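Local coordinates for [Ribosomal protein bS18]-alanine N-acetyltransferase (PDB 5ISV), which probably acetylates the N-terminal alanine of ribosomal protein bS18, taking the acetyl group from acetyl-CoA, at residues Leu102-Ser107 with Ile140-Pro145; Asp62-Phe67 with Arg95-Leu100; Asn2-Leu7 with Phe43-Asn48. One frame throughout, in Å; residues are numbered along the deposited sequence. Where two conformers were deposited one is given.

Interaction 1. Residues Leu102-Ser107 with Ile140-Pro145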
loop_
_atom_site.group_PDB
_atom_site.type_symbol
_atom_site.label_atom_id
_atom_site.label_comp_id
_atom_site.label_asym_id
_atom_site.label_seq_id
_atom_site.Cartn_x
_atom_site.Cartn_y
_atom_site.Cartn_z
ATOM N N LEU A 102 -1.415 1.754 7.182
ATOM C CA LEU A 102 -1.421 2.722 6.064
ATOM C C LEU A 102 -2.021 4.026 6.510
ATOM O O LEU A 102 -2.618 4.110 7.593
ATOM C CB LEU A 102 -2.199 2.188 4.822
ATOM C CG LEU A 102 -3.679 1.872 5.007
ATOM C CD1 LEU A 102 -4.601 3.091 4.941
ATOM C CD2 LEU A 102 -4.130 0.874 3.928
ATOM N N GLU A 103 -1.859 5.046 5.682
ATOM C CA GLU A 103 -2.398 6.365 5.932
ATOM C C GLU A 103 -3.197 6.782 4.692
ATOM O O GLU A 103 -2.743 6.526 3.556
ATOM C CB GLU A 103 -1.227 7.325 6.118
ATOM C CG GLU A 103 -1.335 8.242 7.266
ATOM C CD GLU A 103 -0.019 8.907 7.631
ATOM O OE1 GLU A 103 0.831 9.108 6.753
ATOM O OE2 GLU A 103 0.158 9.232 8.812
ATOM N N VAL A 104 -4.364 7.368 4.887
ATOM C CA VAL A 104 -5.217 7.754 3.774
ATOM C C VAL A 104 -5.839 9.113 4.039
ATOM O O VAL A 104 -6.264 9.415 5.152
ATOM C CB VAL A 104 -6.286 6.642 3.489
ATOM C CG1 VAL A 104 -7.104 6.305 4.706
ATOM C CG2 VAL A 104 -7.219 7.008 2.339
ATOM N N ARG A 105 -5.869 9.973 3.037
ATOM C CA ARG A 105 -6.600 11.231 3.086
ATOM C C ARG A 105 -8.051 11.011 3.458
ATOM O O ARG A 105 -8.723 10.162 2.861
ATOM C CB ARG A 105 -6.487 11.940 1.732
ATOM C CG ARG A 105 -5.137 12.556 1.543
ATOM C CD ARG A 105 -4.809 12.871 0.101
ATOM N NE ARG A 105 -3.567 13.598 -0.038
ATOM C CZ ARG A 105 -3.436 14.921 0.055
ATOM N NH1 ARG A 105 -4.488 15.698 0.288
ATOM N NH2 ARG A 105 -2.233 15.473 -0.075
ATOM N N ALA A 106 -8.565 11.776 4.416
ATOM C CA ALA A 106 -9.932 11.572 4.915
ATOM C C ALA A 106 -11.024 11.709 3.837
ATOM O O ALA A 106 -12.104 11.147 3.974
ATOM C CB ALA A 106 -10.200 12.542 6.040
ATOM N N SER A 107 -10.744 12.489 2.789
ATOM C CA SER A 107 -11.742 12.710 1.737
ATOM C C SER A 107 -11.881 11.516 0.799
ATOM O O SER A 107 -12.826 11.493 0.005
ATOM C CB SER A 107 -11.394 13.927 0.905
ATOM O OG SER A 107 -10.113 13.792 0.318
ATOM N N ILE A 140 -6.155 9.589 7.955
ATOM C CA ILE A 140 -6.686 8.501 8.761
ATOM C C ILE A 140 -5.616 7.453 8.748
ATOM O O ILE A 140 -5.200 7.014 7.653
ATOM C CB ILE A 140 -7.994 7.886 8.181
ATOM C CG1 ILE A 140 -9.034 8.961 7.860
ATOM C CG2 ILE A 140 -8.547 6.839 9.131
ATOM C CD1 ILE A 140 -9.459 9.808 9.025
ATOM N N ILE A 141 -5.168 7.008 9.895
ATOM C CA ILE A 141 -4.219 5.919 10.034
ATOM C C ILE A 141 -5.067 4.682 10.251
ATOM O O ILE A 141 -5.909 4.633 11.143
ATOM C CB ILE A 141 -3.249 6.121 11.223
ATOM C CG1 ILE A 141 -2.318 7.285 10.932
ATOM C CG2 ILE A 141 -2.365 4.900 11.404
ATOM C CD1 ILE A 141 -2.924 8.524 10.346
ATOM N N MET A 142 -4.865 3.685 9.396
ATOM C CA MET A 142 -5.568 2.411 9.511
ATOM C C MET A 142 -4.605 1.257 9.760
ATOM O O MET A 142 -3.462 1.253 9.253
ATOM C CB MET A 142 -6.434 2.168 8.259
ATOM C CG MET A 142 -7.278 3.367 7.849
ATOM S SD MET A 142 -8.449 3.002 6.533
ATOM C CE MET A 142 -9.683 2.128 7.457
ATOM N N ALA A 143 -5.098 0.260 10.492
ATOM C CA ALA A 143 -4.314 -0.940 10.828
ATOM C C ALA A 143 -5.091 -2.232 10.512
ATOM O O ALA A 143 -6.274 -2.336 10.788
ATOM C CB ALA A 143 -3.925 -0.908 12.318
ATOM N N LEU A 144 -4.383 -3.199 9.954
ATOM C CA LEU A 144 -4.902 -4.515 9.692
ATOM C C LEU A 144 -4.082 -5.558 10.461
ATOM O O LEU A 144 -2.914 -5.754 10.188
ATOM C CB LEU A 144 -4.833 -4.792 8.211
ATOM C CG LEU A 144 -5.224 -6.236 7.846
ATOM C CD1 LEU A 144 -6.689 -6.521 8.107
ATOM C CD2 LEU A 144 -4.923 -6.514 6.378
ATOM N N PRO A 145 -4.710 -6.225 11.430
ATOM C CA PRO A 145 -4.057 -7.399 12.038
ATOM C C PRO A 145 -3.957 -8.521 10.990
ATOM O O PRO A 145 -4.926 -8.752 10.292
ATOM C CB PRO A 145 -4.980 -7.759 13.210
ATOM C CG PRO A 145 -5.734 -6.508 13.460
ATOM C CD PRO A 145 -5.950 -5.870 12.118
#

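Interaction 2. Residues Asp62-Phe67 with Arg95-Leu100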
loop_
_atom_site.group_PDB
_atom_site.type_symbol
_atom_site.label_atom_id
_atom_site.label_comp_id
_atom_site.label_asym_id
_atom_site.label_seq_id
_atom_site.Cartn_x
_atom_site.Cartn_y
_atom_site.Cartn_z
ATOM N N ASP A 62 8.262 -7.325 12.587
ATOM C CA ASP A 62 7.003 -7.979 12.220
ATOM C C ASP A 62 5.873 -6.968 11.937
ATOM O O ASP A 62 4.694 -7.319 12.043
ATOM C CB ASP A 62 6.552 -8.948 13.327
ATOM C CG ASP A 62 6.274 -8.249 14.649
ATOM O OD1 ASP A 62 6.620 -7.063 14.780
ATOM O OD2 ASP A 62 5.675 -8.896 15.522
ATOM N N GLU A 63 6.223 -5.748 11.552
ATOM C CA GLU A 63 5.261 -4.711 11.216
ATOM C C GLU A 63 5.528 -4.109 9.856
ATOM O O GLU A 63 6.621 -3.657 9.562
ATOM C CB GLU A 63 5.300 -3.624 12.280
ATOM C CG GLU A 63 4.936 -4.145 13.668
ATOM C CD GLU A 63 5.174 -3.148 14.772
ATOM O OE1 GLU A 63 5.906 -2.138 14.586
ATOM O OE2 GLU A 63 4.631 -3.415 15.843
ATOM N N ALA A 64 4.472 -4.039 9.060
ATOM C CA ALA A 64 4.585 -3.518 7.709
ATOM C C ALA A 64 3.825 -2.212 7.586
ATOM O O ALA A 64 2.795 -2.028 8.226
ATOM C CB ALA A 64 4.048 -4.537 6.708
ATOM N N THR A 65 4.355 -1.275 6.806
ATOM C CA THR A 65 3.718 -0.017 6.558
ATOM C C THR A 65 3.657 0.228 5.045
ATOM O O THR A 65 4.691 0.256 4.382
ATOM C CB THR A 65 4.486 1.124 7.243
ATOM O OG1 THR A 65 4.464 0.891 8.657
ATOM C CG2 THR A 65 3.841 2.436 6.979
ATOM N N LEU A 66 2.444 0.496 4.559
ATOM C CA LEU A 66 2.218 0.832 3.147
ATOM C C LEU A 66 2.576 2.317 2.967
ATOM O O LEU A 66 1.917 3.205 3.558
ATOM C CB LEU A 66 0.760 0.576 2.767
ATOM C CG LEU A 66 0.390 0.813 1.303
ATOM C CD1 LEU A 66 1.021 -0.210 0.376
ATOM C CD2 LEU A 66 -1.134 0.836 1.195
ATOM N N PHE A 67 3.635 2.606 2.229
ATOM C CA PHE A 67 4.079 3.964 1.964
ATOM C C PHE A 67 3.308 4.583 0.787
ATOM O O PHE A 67 3.155 5.803 0.744
ATOM C CB PHE A 67 5.598 4.045 1.759
ATOM C CG PHE A 67 6.355 4.303 3.051
ATOM C CD1 PHE A 67 6.447 3.312 4.028
ATOM C CD2 PHE A 67 6.903 5.543 3.298
ATOM C CE1 PHE A 67 7.081 3.548 5.252
ATOM C CE2 PHE A 67 7.589 5.781 4.491
ATOM C CZ PHE A 67 7.686 4.779 5.449
ATOM N N ARG A 95 4.898 -14.659 6.005
ATOM C CA ARG A 95 6.118 -14.241 6.708
ATOM C C ARG A 95 5.906 -14.004 8.205
ATOM O O ARG A 95 6.860 -13.657 8.921
ATOM C CB ARG A 95 6.668 -12.972 6.056
ATOM C CG ARG A 95 7.285 -13.208 4.695
ATOM C CD ARG A 95 7.495 -11.893 3.957
ATOM N NE ARG A 95 8.020 -12.172 2.613
ATOM C CZ ARG A 95 9.162 -11.722 2.116
ATOM N NH1 ARG A 95 9.962 -10.912 2.818
ATOM N NH2 ARG A 95 9.518 -12.102 0.891
ATOM N N GLY A 96 4.676 -14.178 8.684
ATOM C CA GLY A 96 4.384 -14.021 10.102
ATOM C C GLY A 96 4.277 -12.579 10.543
ATOM O O GLY A 96 4.293 -12.296 11.736
ATOM N N VAL A 97 4.095 -11.651 9.611
ATOM C CA VAL A 97 3.985 -10.230 9.961
ATOM C C VAL A 97 2.696 -10.007 10.743
ATOM O O VAL A 97 1.645 -10.574 10.418
ATOM C CB VAL A 97 4.020 -9.373 8.675
ATOM C CG1 VAL A 97 3.554 -7.951 8.879
ATOM C CG2 VAL A 97 5.418 -9.415 8.062
ATOM N N ALA A 98 2.793 -9.244 11.826
ATOM C CA ALA A 98 1.666 -9.060 12.740
ATOM C C ALA A 98 0.622 -8.064 12.287
ATOM O O ALA A 98 -0.576 -8.295 12.482
ATOM C CB ALA A 98 2.186 -8.655 14.096
ATOM N N THR A 99 1.060 -6.930 11.741
ATOM C CA THR A 99 0.143 -5.873 11.317
ATOM C C THR A 99 0.634 -5.235 10.048
ATOM O O THR A 99 1.837 -5.316 9.734
ATOM C CB THR A 99 0.016 -4.759 12.384
ATOM O OG1 THR A 99 1.327 -4.252 12.666
ATOM C CG2 THR A 99 -0.627 -5.274 13.664
ATOM N N LEU A 100 -0.330 -4.673 9.307
ATOM C CA LEU A 100 -0.073 -3.777 8.182
ATOM C C LEU A 100 -0.771 -2.434 8.487
ATOM O O LEU A 100 -1.960 -2.395 8.756
ATOM C CB LEU A 100 -0.594 -4.389 6.874
ATOM C CG LEU A 100 -0.606 -3.493 5.646
ATOM C CD1 LEU A 100 0.816 -3.070 5.246
ATOM C CD2 LEU A 100 -1.222 -4.256 4.465
#

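Interaction 3. Residues Asn2-Leu7 with Phe43-Asn48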
loop_
_atom_site.group_PDB
_atom_site.type_symbol
_atom_site.label_atom_id
_atom_site.label_comp_id
_atom_site.label_asym_id
_atom_site.label_seq_id
_atom_site.Cartn_x
_atom_site.Cartn_y
_atom_site.Cartn_z
ATOM N N ASN A 2 -3.565 -10.463 -15.971
ATOM C CA ASN A 2 -2.831 -9.733 -14.938
ATOM C C ASN A 2 -1.790 -10.648 -14.282
ATOM O O ASN A 2 -2.057 -11.841 -14.037
ATOM C CB ASN A 2 -3.780 -9.201 -13.855
ATOM C CG ASN A 2 -4.890 -8.278 -14.396
ATOM O OD1 ASN A 2 -4.643 -7.348 -15.163
ATOM N ND2 ASN A 2 -6.124 -8.512 -13.947
ATOM N N THR A 3 -0.627 -10.072 -13.955
ATOM C CA THR A 3 0.453 -10.776 -13.292
ATOM C C THR A 3 0.979 -9.886 -12.174
ATOM O O THR A 3 1.222 -8.723 -12.419
ATOM C CB THR A 3 1.587 -11.020 -14.274
ATOM O OG1 THR A 3 1.099 -11.894 -15.317
ATOM C CG2 THR A 3 2.770 -11.638 -13.561
ATOM N N ILE A 4 1.205 -10.476 -11.004
ATOM C CA ILE A 4 1.773 -9.719 -9.837
ATOM C C ILE A 4 3.184 -10.242 -9.625
ATOM O O ILE A 4 3.409 -11.458 -9.618
ATOM C CB ILE A 4 0.914 -9.836 -8.558
ATOM C CG1 ILE A 4 -0.482 -9.240 -8.792
ATOM C CG2 ILE A 4 1.615 -9.100 -7.392
ATOM C CD1 ILE A 4 -1.495 -9.457 -7.674
ATOM N N SER A 5 4.138 -9.320 -9.479
ATOM C CA SER A 5 5.518 -9.715 -9.256
ATOM C C SER A 5 6.220 -8.650 -8.414
ATOM O O SER A 5 5.675 -7.580 -8.194
ATOM C CB SER A 5 6.276 -9.886 -10.583
ATOM O OG SER A 5 6.266 -8.686 -11.363
ATOM N N SER A 6 7.446 -8.952 -8.004
ATOM C CA SER A 6 8.282 -7.969 -7.315
ATOM C C SER A 6 8.495 -6.718 -8.182
ATOM O O SER A 6 8.661 -6.810 -9.404
ATOM C CB SER A 6 9.622 -8.585 -6.914
ATOM O OG SER A 6 10.460 -7.610 -6.343
ATOM N N LEU A 7 8.468 -5.546 -7.553
ATOM C CA LEU A 7 8.806 -4.309 -8.199
ATOM C C LEU A 7 10.324 -4.146 -7.980
ATOM O O LEU A 7 10.782 -3.908 -6.825
ATOM C CB LEU A 7 8.007 -3.126 -7.607
ATOM C CG LEU A 7 8.289 -1.728 -8.185
ATOM C CD1 LEU A 7 7.545 -1.508 -9.485
ATOM C CD2 LEU A 7 7.965 -0.605 -7.212
ATOM N N PHE A 43 5.680 -4.434 -4.728
ATOM C CA PHE A 43 4.990 -5.280 -5.766
ATOM C C PHE A 43 4.456 -4.402 -6.877
ATOM O O PHE A 43 4.106 -3.238 -6.692
ATOM C CB PHE A 43 3.825 -6.068 -5.128
ATOM C CG PHE A 43 4.268 -7.152 -4.189
ATOM C CD1 PHE A 43 4.951 -8.283 -4.665
ATOM C CD2 PHE A 43 4.031 -7.033 -2.807
ATOM C CE1 PHE A 43 5.368 -9.279 -3.825
ATOM C CE2 PHE A 43 4.466 -8.021 -1.956
ATOM C CZ PHE A 43 5.137 -9.130 -2.444
ATOM N N GLN A 44 4.312 -5.046 -8.062
ATOM C CA GLN A 44 3.693 -4.414 -9.228
ATOM C C GLN A 44 2.684 -5.399 -9.811
ATOM O O GLN A 44 2.810 -6.609 -9.592
ATOM C CB GLN A 44 4.754 -4.098 -10.276
ATOM C CG GLN A 44 5.520 -5.337 -10.776
ATOM C CD GLN A 44 6.402 -5.070 -11.971
ATOM O OE1 GLN A 44 5.981 -4.425 -12.918
ATOM N NE2 GLN A 44 7.636 -5.546 -11.925
ATOM N N LEU A 45 1.649 -4.829 -10.407
ATOM C CA LEU A 45 0.666 -5.651 -11.161
ATOM C C LEU A 45 0.737 -5.177 -12.596
ATOM O O LEU A 45 0.652 -3.992 -12.900
ATOM C CB LEU A 45 -0.729 -5.444 -10.581
ATOM C CG LEU A 45 -1.825 -6.328 -11.183
ATOM C CD1 LEU A 45 -2.935 -6.607 -10.202
ATOM C CD2 LEU A 45 -2.410 -5.745 -12.474
ATOM N N THR A 46 0.914 -6.129 -13.514
ATOM C CA THR A 46 1.014 -5.821 -14.936
ATOM C C THR A 46 -0.234 -6.438 -15.601
ATOM O O THR A 46 -0.658 -7.537 -15.248
ATOM C CB THR A 46 2.288 -6.408 -15.525
ATOM O OG1 THR A 46 2.279 -7.818 -15.346
ATOM C CG2 THR A 46 3.539 -5.851 -14.982
ATOM N N GLN A 47 -0.845 -5.668 -16.487
ATOM C CA GLN A 47 -1.976 -6.153 -17.294
ATOM C C GLN A 47 -1.527 -6.077 -18.740
ATOM O O GLN A 47 -1.160 -5.019 -19.269
ATOM C CB GLN A 47 -3.213 -5.292 -17.113
ATOM C CG GLN A 47 -4.364 -5.833 -17.951
ATOM C CD GLN A 47 -5.649 -5.100 -17.699
ATOM O OE1 GLN A 47 -6.115 -4.334 -18.554
ATOM N NE2 GLN A 47 -6.256 -5.352 -16.568
ATOM N N ASN A 48 -1.624 -7.220 -19.430
ATOM C CA ASN A 48 -1.283 -7.344 -20.855
ATOM C C ASN A 48 0.001 -6.615 -21.215
ATOM O O ASN A 48 0.078 -5.820 -22.170
ATOM C CB ASN A 48 -2.486 -6.908 -21.652
ATOM C CG ASN A 48 -3.702 -7.809 -21.382
ATOM O OD1 ASN A 48 -3.572 -9.010 -21.053
ATOM N ND2 ASN A 48 -4.879 -7.236 -21.508
HETATM O O HOH W 1 4.045 -8.283 -12.797
#

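Interaction 1. Residues Leu102-Ser107 with Ile140-Pro145
Strands 99-105 and 136-145 run antiparallel in the central mixed sheet of the GNAT fold, and this pairing carries E103, the predicted proton acceptor. Two hydrogen-bonded pairs, L102 with M142 and V104 with I140, flank the non-hydrogen-bonded pair E103-I141; the tightest of their four bonds is I140 N to V104 O, 2.8 Å and nearly straight at 171°. L102, V104, I140 and M142 share the buried face, where L102 and M142 also touch Y115 of helix 109-117. L102 holds CG in the crowded position between its N and carbonyl carbon (chi1 61°), and its CD1 lies alongside M142 CB at 3.9 Å. The M142 chain is extended at chi2, which carries SD to 4.0 Å from V104 CG1, and bends only beyond the sulfur. V104 and I140 lie side by side, beta-branched residues suited to extended backbone. Beyond the strand end, the small A106 gives I140 CD1 a methyl to rest on. E103 stands with I141 on the other face, its carboxylate held by a salt bridge from OE2 to R126, which would probably stabilise the charged form. The extended chain of E103 runs beside the isoleucine, so that I141 CD1 sits 3.5 Å from both CG and OE2 of E103.

Interaction 2. Residues Asp62-Phe67 with Arg95-Leu100
D62, just before strand 63-71, opens the contact with its backbone: its carbonyl O accepts a hydrogen bond from A98 N at 2.7 Å. V97 CG1, anti to its own N (chi1 165°), packs against D62 O at 3.4 Å. The D62 carboxylate brings OD2 against the A98 methyl; the small A98 is consistent with the close approach of the two segments here. E63 begins the parallel pairing typical of a beta-alpha-beta crossover, in which helix 80-94 links strand 63-71 to strand 99-105. The E63 side chain lies beside T99, E63 CG 3.7 Å from T99 OG1, on the same face of the sheet; that hydroxyl makes a weak hydrogen bond to W101 NE1. A64 N then donates to T99 O (3.0 Å, 166°), and A64 O receives a CA-H...O contact from L100. The A64 methyl, small enough to fit beneath the helix, meets L100 CD1 at 3.8 Å and V97 CG1 at 4.1 Å, and all three side chains touch L92 of that helix. L66 follows on the same side, its CB 4.4 Å from L100 CD1. G96, with its positive phi, ends the helix in a Schellman motif and turns the chain toward the strand. Backbone bonds thus fix the register of the crossover, while the apolar side packs under helix 80-94.

Interaction 3. Residues Asn2-Leu7 with Phe43-Asn48
Strands 2-6 and 43-47 run antiparallel at 158°, their axes approaching to 4.6 Å, with backbone bonds at the hydrogen-bonded pairs T3-T46 and S5-Q44. Strand 2-6 is an outermost strand of the GNAT sheet. On the face turned to helix 80-94, I4 crosses L45 obliquely, I4 CG1 reaching L45 CD1 at 3.9 Å, a branched apolar pair suited to packing under a helix. F43 leans away from strand 2-6 to meet H87 of that helix edge-to-face, while S5 O lies at the edge of its ring. The other face is polar. Q44 takes the crowded first torsion and then extends, so that Q44 NE2 reaches past S5 to S6 O at 3.0 Å; the N-H points straight at the oxygen but approaches from above the carbonyl plane. One water grips three oxygens here: it donates to T3 O and is hydrogen-bonded to S5 OG, 2.7 Å away, and T46 OG1; the short S5 and T46 side chains put their hydroxyls within its reach. At the far end, back on the I4-L45 face, N2 and Q47 lie side by side with nearly coplanar amides. Q47, with CG anti to its N (chi1 -179°), brings NE2 to a lone pair of N2 OD1 at 2.9 Å, an N-H...O angle of 160°.

Overall arrangement
From the N terminus, interaction 3 comes first: residues 8-42, which include helices 12-22 and 29-34, form the excursion that returns strand 43-47 beside strand 2-6 at one edge of the sheet. Strand 50-60 then leads to 63-71, and interaction 2 closes the crossover through helix 80-94. Interaction 1 closes last, after helix 109-117 and strand 121-129, bringing 136-145 back beside 99-105. The three closures follow in series, neither nested nor crossing. Interactions 1 and 2 share strand 99-105 and touch where L144 N probably bonds to L100 O at 2.8 Å; interaction 3 lies about 24 Å from interaction 1, centre to centre, across the same sheet.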